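Local coordinates for beta-lactamase (Burkholderia cenocepacia, PDB 5E2G), which probably hydrolyses the amide bond of beta-lactam antibiotics to give substituted beta-amino acids, as a member of the class C beta-lactamase family, at residues 153-156 and 157-160; 170-173 and 174-178; 347-350 and 351-355. All coordinates share one frame; numbering follows the deposited sequence.

Contact 1: residues 153-156 and 157-160; sequences IGML and GWLT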
loop_
_atom_site.group_PDB
_atom_site.type_symbol
_atom_site.label_atom_id
_atom_site.label_comp_id
_atom_site.label_asym_id
_atom_site.label_seq_id
_atom_site.Cartn_x
_atom_site.Cartn_y
_atom_site.Cartn_z
ATOM N N ILE A 153 -7.328 8.311 2.717
ATOM C CA ILE A 153 -7.017 7.052 3.384
ATOM C C ILE A 153 -6.576 7.277 4.825
ATOM O O ILE A 153 -6.806 6.418 5.688
ATOM C CB ILE A 153 -5.954 6.298 2.575
ATOM C CG1 ILE A 153 -5.388 5.130 3.385
ATOM C CG2 ILE A 153 -4.867 7.269 2.142
ATOM C CD1 ILE A 153 -6.352 3.987 3.591
ATOM N N GLY A 154 -5.927 8.413 5.110
ATOM C CA GLY A 154 -5.712 8.790 6.496
ATOM C C GLY A 154 -6.992 8.668 7.289
ATOM O O GLY A 154 -7.031 8.028 8.340
HETATM N N MSE A 155 -8.078 9.208 6.749
HETATM C CA MSE A 155 -9.374 9.147 7.395
HETATM C C MSE A 155 -10.051 7.780 7.297
HETATM O O MSE A 155 -10.905 7.468 8.102
HETATM C CB MSE A 155 -10.296 10.220 6.817
HETATM C CG MSE A 155 -10.016 11.609 7.348
HETATM SE SE MSE A 155 -10.000 11.680 9.307
HETATM C CE MSE A 155 -11.806 11.073 9.679
ATOM N N LEU A 156 -9.692 6.956 6.319
ATOM C CA LEU A 156 -10.271 5.616 6.283
ATOM C C LEU A 156 -9.837 4.820 7.505
ATOM O O LEU A 156 -10.658 4.162 8.154
ATOM C CB LEU A 156 -9.880 4.883 4.996
ATOM C CG LEU A 156 -10.453 3.468 4.805
ATOM C CD1 LEU A 156 -11.976 3.491 4.693
ATOM C CD2 LEU A 156 -9.836 2.779 3.594
ATOM N N GLY A 157 -8.547 4.879 7.841
ATOM C CA GLY A 157 -8.061 4.147 8.997
ATOM C C GLY A 157 -8.595 4.702 10.301
ATOM O O GLY A 157 -8.938 3.942 11.211
ATOM N N TRP A 158 -8.649 6.033 10.416
ATOM C CA TRP A 158 -9.207 6.664 11.607
ATOM C C TRP A 158 -10.620 6.173 11.867
ATOM O O TRP A 158 -10.949 5.741 12.977
ATOM C CB TRP A 158 -9.202 8.185 11.446
ATOM C CG TRP A 158 -8.619 8.916 12.613
ATOM C CD1 TRP A 158 -7.341 8.818 13.078
ATOM C CD2 TRP A 158 -9.279 9.872 13.455
ATOM N NE1 TRP A 158 -7.164 9.646 14.162
ATOM C CE2 TRP A 158 -8.338 10.305 14.412
ATOM C CE3 TRP A 158 -10.573 10.401 13.496
ATOM C CZ2 TRP A 158 -8.646 11.236 15.399
ATOM C CZ3 TRP A 158 -10.877 11.333 14.475
ATOM C CH2 TRP A 158 -9.917 11.741 15.412
ATOM N N LEU A 159 -11.465 6.214 10.835
ATOM C CA LEU A 159 -12.877 5.900 10.999
ATOM C C LEU A 159 -13.103 4.418 11.242
ATOM O O LEU A 159 -14.019 4.052 11.984
ATOM C CB LEU A 159 -13.653 6.368 9.772
ATOM C CG LEU A 159 -13.616 7.883 9.559
ATOM C CD1 LEU A 159 -14.060 8.254 8.142
ATOM C CD2 LEU A 159 -14.458 8.610 10.604
ATOM N N THR A 160 -12.281 3.559 10.635
ATOM C CA THR A 160 -12.345 2.125 10.917
ATOM C C THR A 160 -12.026 1.831 12.382
ATOM O O THR A 160 -12.681 0.995 13.015
ATOM C CB THR A 160 -11.381 1.377 10.003
ATOM O OG1 THR A 160 -11.748 1.607 8.639
ATOM C CG2 THR A 160 -11.399 -0.116 10.304
#
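Gly157 N donates to Ile153 O and Leu159 N to Met155 O in the i to i+4 pattern of an alpha helix, with a weaker bond from Trp158 N to Gly154 O between them. The last carbonyl of the run carries a double load. Leu156 O accepts Thr160 N at 3.0 Å and also Thr160 OG1 at 2.8 Å, the two donors arriving from opposite faces of the carbonyl plane. The hydroxyl reaches back because OG1 lies anti to its own carbonyl carbon (chi1 -60°), beside the backbone N, and this gives the buried side chain a partner within its own helix. Met155, a selenomethionine, carries the apolar part of the contact. Its chain is folded at chi2 and chi3, which turns the terminal methyl forward along the helix: Met155 CE rests 3.7 Å from Leu159 CG, against that atom and the CD2 branch. Met155 also runs alongside the indole, its CE 4.1 Å from Trp158 CE3 and its selenium 5.1 Å from the centroid of the Trp158 five-membered ring, an oblique Met-aromatic contact. This holds for one of two modelled positions of Trp158 and is less certain than the Leu159 contact. Met155 and Trp158 both touch Leu129 of helix 126-135, whereas Thr160 meets Leu71 and Ala72 of helix 64-77. The arrangement is that of a buried helix in the helical part of the serine beta-lactamase fold, where the less well ordered Ile153 touches Lys65 of what is probably the SxxK motif.

Contact 2: residues 170-173 and 174-178; sequences TLME and QRLFP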
loop_
_atom_site.group_PDB
_atom_site.type_symbol
_atom_site.label_atom_id
_atom_site.label_comp_id
_atom_site.label_asym_id
_atom_site.label_seq_id
_atom_site.Cartn_x
_atom_site.Cartn_y
_atom_site.Cartn_z
ATOM N N THR A 170 -2.906 -0.078 17.667
ATOM C CA THR A 170 -3.167 -1.343 18.351
ATOM C C THR A 170 -3.871 -2.337 17.436
ATOM O O THR A 170 -3.552 -3.528 17.435
ATOM C CB THR A 170 -4.003 -1.074 19.604
ATOM O OG1 THR A 170 -3.280 -0.193 20.471
ATOM C CG2 THR A 170 -4.325 -2.365 20.336
ATOM N N LEU A 171 -4.842 -1.870 16.655
ATOM C CA LEU A 171 -5.536 -2.749 15.719
ATOM C C LEU A 171 -4.586 -3.327 14.681
ATOM O O LEU A 171 -4.763 -4.461 14.237
ATOM C CB LEU A 171 -6.658 -1.988 15.023
ATOM C CG LEU A 171 -7.940 -1.711 15.808
ATOM C CD1 LEU A 171 -8.781 -0.664 15.105
ATOM C CD2 LEU A 171 -8.716 -3.002 15.996
HETATM N N MSE A 172 -3.578 -2.570 14.281
HETATM C CA MSE A 172 -2.649 -3.044 13.276
HETATM C C MSE A 172 -1.663 -4.062 13.863
HETATM O O MSE A 172 -1.431 -5.119 13.281
HETATM C CB MSE A 172 -1.906 -1.863 12.666
HETATM C CG MSE A 172 -2.821 -0.871 11.978
HETATM SE SE MSE A 172 -3.619 -1.519 10.309
HETATM C CE MSE A 172 -2.191 -0.993 9.097
ATOM N N GLU A 173 -1.098 -3.748 15.027
ATOM C CA GLU A 173 -0.035 -4.571 15.591
ATOM C C GLU A 173 -0.544 -5.749 16.422
ATOM O O GLU A 173 0.136 -6.779 16.495
ATOM C CB GLU A 173 0.899 -3.681 16.422
ATOM C CG GLU A 173 1.460 -2.509 15.593
ATOM C CD GLU A 173 2.532 -1.685 16.299
ATOM O OE1 GLU A 173 2.573 -1.662 17.551
ATOM O OE2 GLU A 173 3.343 -1.056 15.593
ATOM N N GLN A 174 -1.719 -5.644 17.036
ATOM C CA GLN A 174 -2.238 -6.728 17.859
ATOM C C GLN A 174 -3.328 -7.534 17.170
ATOM O O GLN A 174 -3.778 -8.541 17.727
ATOM C CB GLN A 174 -2.774 -6.184 19.191
ATOM C CG GLN A 174 -1.812 -5.280 19.940
ATOM C CD GLN A 174 -0.486 -5.953 20.248
ATOM O OE1 GLN A 174 -0.424 -7.162 20.484
ATOM N NE2 GLN A 174 0.587 -5.171 20.240
ATOM N N ARG A 175 -3.770 -7.113 15.985
ATOM C CA ARG A 175 -4.857 -7.782 15.287
ATOM C C ARG A 175 -4.418 -8.165 13.886
ATOM O O ARG A 175 -4.225 -9.346 13.603
ATOM C CB ARG A 175 -6.084 -6.875 15.232
ATOM C CG ARG A 175 -7.420 -7.572 15.094
ATOM C CD ARG A 175 -8.605 -6.586 14.848
ATOM N NE ARG A 175 -9.757 -7.198 14.181
ATOM C CZ ARG A 175 -10.599 -8.061 14.746
ATOM N NH1 ARG A 175 -10.422 -8.442 16.005
ATOM N NH2 ARG A 175 -11.609 -8.555 14.041
ATOM N N LEU A 176 -4.244 -7.181 13.001
ATOM C CA LEU A 176 -4.034 -7.488 11.588
ATOM C C LEU A 176 -2.707 -8.205 11.355
ATOM O O LEU A 176 -2.680 -9.300 10.782
ATOM C CB LEU A 176 -4.107 -6.212 10.746
ATOM C CG LEU A 176 -3.924 -6.449 9.243
ATOM C CD1 LEU A 176 -5.052 -7.306 8.704
ATOM C CD2 LEU A 176 -3.816 -5.162 8.444
ATOM N N PHE A 177 -1.593 -7.590 11.776
ATOM C CA PHE A 177 -0.267 -8.137 11.487
ATOM C C PHE A 177 -0.088 -9.554 12.014
ATOM O O PHE A 177 0.326 -10.427 11.235
ATOM C CB PHE A 177 0.821 -7.214 12.047
ATOM C CG PHE A 177 0.812 -5.814 11.479
ATOM C CD1 PHE A 177 0.159 -5.516 10.288
ATOM C CD2 PHE A 177 1.474 -4.793 12.146
ATOM C CE1 PHE A 177 0.167 -4.238 9.778
ATOM C CE2 PHE A 177 1.485 -3.512 11.642
ATOM C CZ PHE A 177 0.833 -3.234 10.458
ATOM N N PRO A 178 -0.374 -9.864 13.287
ATOM C CA PRO A 178 -0.231 -11.260 13.730
ATOM C C PRO A 178 -1.183 -12.217 13.043
ATOM O O PRO A 178 -0.878 -13.410 12.954
ATOM C CB PRO A 178 -0.507 -11.189 15.240
ATOM C CG PRO A 178 -1.251 -9.934 15.437
ATOM C CD PRO A 178 -0.742 -8.984 14.410
#
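The Phe177 ring has Met172 O over one face, 2.9 Å above its plane and offset toward the rim, and Met172 CB over the face too, 4.2 Å from the ring centroid in a CH-pi contact. Glu173 CA approaches the ring obliquely, and the Glu173 carboxylate is turned 47° from the ring plane. The side chain of Met172, a selenomethionine folded at chi2 and chi3, crosses that of Phe177 at a slant, Met172 CE 4.0 Å from Phe177 CZ, and the selenium makes an oblique Met-aromatic contact. With CG anti to the carbonyl carbon (chi1 -60°), Phe177 lays its ring back over the preceding turn. Met172 SE also meets Leu176 CD2 at 4.1 Å, the two side chains running the same way. Leu171 CD2 likewise lies alongside the aliphatic part of Arg175, 3.8 Å from Arg175 CD. Along the backbone, Gln174 N bonds to Thr170 O, but Leu176 N and Phe177 N reach back five residues, to Leu171 O and Met172 O, as a wider pi-type turn. Phe177 N approaches Met172 O at 2.9 Å, so one carbonyl both accepts this bond and faces the ring. Pro178 cannot donate a backbone bond, and its CD lies 3.2 Å from Glu173 O at the kink. Helix 168-180 sits against helix 64-77, where Leu67 touches both Met172 and Leu176 and Asp74 forms a salt bridge with Arg175. Leu171 packs on Ala161 and Met164 of helix 150-164, while Glu173 OE2 accepts hydrogen bonds from Ile187 N and Asn188 N in the following loop.

Contact 3: residues 347-350 and 351-355; sequences RVKA and AYRIL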
loop_
_atom_site.group_PDB
_atom_site.type_symbol
_atom_site.label_atom_id
_atom_site.label_comp_id
_atom_site.label_asym_id
_atom_site.label_seq_id
_atom_site.Cartn_x
_atom_site.Cartn_y
_atom_site.Cartn_z
ATOM N N ARG A 347 10.468 0.852 -11.245
ATOM C CA ARG A 347 10.010 -0.285 -10.452
ATOM C C ARG A 347 9.031 -1.128 -11.257
ATOM O O ARG A 347 9.065 -2.366 -11.207
ATOM C CB ARG A 347 9.352 0.192 -9.157
ATOM C CG ARG A 347 9.971 1.427 -8.552
ATOM C CD ARG A 347 9.139 1.949 -7.384
ATOM N NE ARG A 347 9.466 3.339 -7.097
ATOM C CZ ARG A 347 8.798 4.105 -6.248
ATOM N NH1 ARG A 347 7.760 3.614 -5.595
ATOM N NH2 ARG A 347 9.159 5.363 -6.058
ATOM N N VAL A 348 8.155 -0.466 -12.014
ATOM C CA VAL A 348 7.155 -1.170 -12.807
ATOM C C VAL A 348 7.834 -2.034 -13.860
ATOM O O VAL A 348 7.516 -3.220 -14.011
ATOM C CB VAL A 348 6.176 -0.163 -13.437
ATOM C CG1 VAL A 348 5.250 -0.857 -14.399
ATOM C CG2 VAL A 348 5.393 0.551 -12.356
ATOM N N LYS A 349 8.804 -1.455 -14.579
ATOM C CA LYS A 349 9.451 -2.172 -15.674
ATOM C C LYS A 349 10.186 -3.402 -15.168
ATOM O O LYS A 349 10.126 -4.468 -15.792
ATOM C CB LYS A 349 10.424 -1.257 -16.410
ATOM C CG LYS A 349 9.791 -0.117 -17.170
ATOM C CD LYS A 349 10.869 0.720 -17.826
ATOM C CE LYS A 349 10.484 2.185 -17.861
ATOM N NZ LYS A 349 11.693 3.043 -18.057
ATOM N N ALA A 350 10.888 -3.275 -14.038
ATOM C CA ALA A 350 11.630 -4.408 -13.499
ATOM C C ALA A 350 10.687 -5.516 -13.038
ATOM O O ALA A 350 10.926 -6.697 -13.311
ATOM C CB ALA A 350 12.536 -3.935 -12.364
ATOM N N ALA A 351 9.603 -5.158 -12.350
ATOM C CA ALA A 351 8.627 -6.162 -11.947
ATOM C C ALA A 351 8.038 -6.872 -13.158
ATOM O O ALA A 351 7.890 -8.098 -13.164
ATOM C CB ALA A 351 7.524 -5.506 -11.120
ATOM N N TYR A 352 7.699 -6.112 -14.198
ATOM C CA TYR A 352 7.110 -6.703 -15.393
ATOM C C TYR A 352 8.080 -7.668 -16.058
ATOM O O TYR A 352 7.691 -8.763 -16.477
ATOM C CB TYR A 352 6.691 -5.595 -16.358
ATOM C CG TYR A 352 5.793 -6.016 -17.508
ATOM C CD1 TYR A 352 4.433 -6.211 -17.318
ATOM C CD2 TYR A 352 6.302 -6.175 -18.790
ATOM C CE1 TYR A 352 3.605 -6.571 -18.364
ATOM C CE2 TYR A 352 5.482 -6.537 -19.850
ATOM C CZ TYR A 352 4.132 -6.731 -19.631
ATOM O OH TYR A 352 3.319 -7.090 -20.688
ATOM N N ARG A 353 9.352 -7.287 -16.154
ATOM C CA ARG A 353 10.348 -8.188 -16.723
ATOM C C ARG A 353 10.566 -9.398 -15.827
ATOM O O ARG A 353 10.558 -10.540 -16.302
ATOM C CB ARG A 353 11.661 -7.444 -16.943
ATOM C CG ARG A 353 11.529 -6.246 -17.855
ATOM C CD ARG A 353 12.863 -5.559 -18.049
ATOM N NE ARG A 353 12.749 -4.291 -18.771
ATOM C CZ ARG A 353 13.009 -3.102 -18.235
ATOM N NH1 ARG A 353 13.402 -3.015 -16.967
ATOM N NH2 ARG A 353 12.884 -1.999 -18.965
ATOM N N ILE A 354 10.756 -9.169 -14.526
ATOM C CA ILE A 354 10.988 -10.274 -13.600
ATOM C C ILE A 354 9.808 -11.234 -13.616
ATOM O O ILE A 354 9.969 -12.432 -13.863
ATOM C CB ILE A 354 11.262 -9.746 -12.185
ATOM C CG1 ILE A 354 12.624 -9.069 -12.126
ATOM C CG2 ILE A 354 11.216 -10.880 -11.189
ATOM C CD1 ILE A 354 12.824 -8.256 -10.878
ATOM N N LEU A 355 8.601 -10.721 -13.363
ATOM C CA LEU A 355 7.437 -11.604 -13.343
ATOM C C LEU A 355 7.207 -12.273 -14.697
ATOM O O LEU A 355 6.747 -13.419 -14.751
ATOM C CB LEU A 355 6.196 -10.835 -12.903
ATOM C CG LEU A 355 6.170 -10.483 -11.416
ATOM C CD1 LEU A 355 4.770 -10.080 -10.998
ATOM C CD2 LEU A 355 6.687 -11.639 -10.565
#
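Lys349 CB lies over one face of the Arg353 guanidinium, 3.5 Å from Arg353 NH1, one turn back along the helix. Further out, Lys349 CD stays 3.6 Å from Arg353 NH2, and the two long chains run side by side in the same direction. This is an aliphatic stem against a flat cation. The charged ends diverge, with Lys349 NZ 5.3 Å from Arg353 NH2; NZ forms a salt bridge with Glu346, and Arg353 NH1 has a weak hydrogen bond to Gln13. Having CG anti to the carbonyl carbon (chi1 -58°) brings Arg353 back over the turn, its CG 3.1 Å from Lys349 O. Ile354 makes the equivalent move on another side of the helix, its CG1 3.1 Å from Ala350 O. Four backbone hydrogen bonds link the segments: Ala351 N to Arg347 O, Tyr352 N to Val348 O, Arg353 N to Lys349 O and Ile354 N to Ala350 O. They are of normal length and fairly straight, Ile354 N to Ala350 O at 2.8 Å and 168°, as in regular alpha helix. Other polar side chains bond to distant parts of the chain. Arg347 is buried and holds Val342 O, Ser316 OG and Thr322 O, and Tyr352 OH bonds to Val276 O. Ala351 and Ile354 both pack on Ile334 of strand 332-338, and Ala350 meets Gln13 of helix 3-21. The amphipathic C-terminal helix laid beside an N-terminal helix on the central antiparallel sheet is characteristic of the serine beta-lactamase fold.

In the fold
Contacts 1 and 2 belong to consecutive helices of the helical region, with centres about 15 Å apart and nearest atoms about 5 Å apart. They do not touch directly, but both pack on helix 64-77, at whose start the probable SxxK motif of the active site lies. Contact 1 reaches that motif itself, whereas contact 2 meets the same helix further along. A thiocyanate ion, probably from the crystallisation liquor, lies about 4 Å from the Arg175 side chain of contact 2. Contact 3 sits on the opposite side of the chain's centre, its centre about 31 Å from each of the others, and lies on the C-terminal helix, which packs on the large antiparallel sheet.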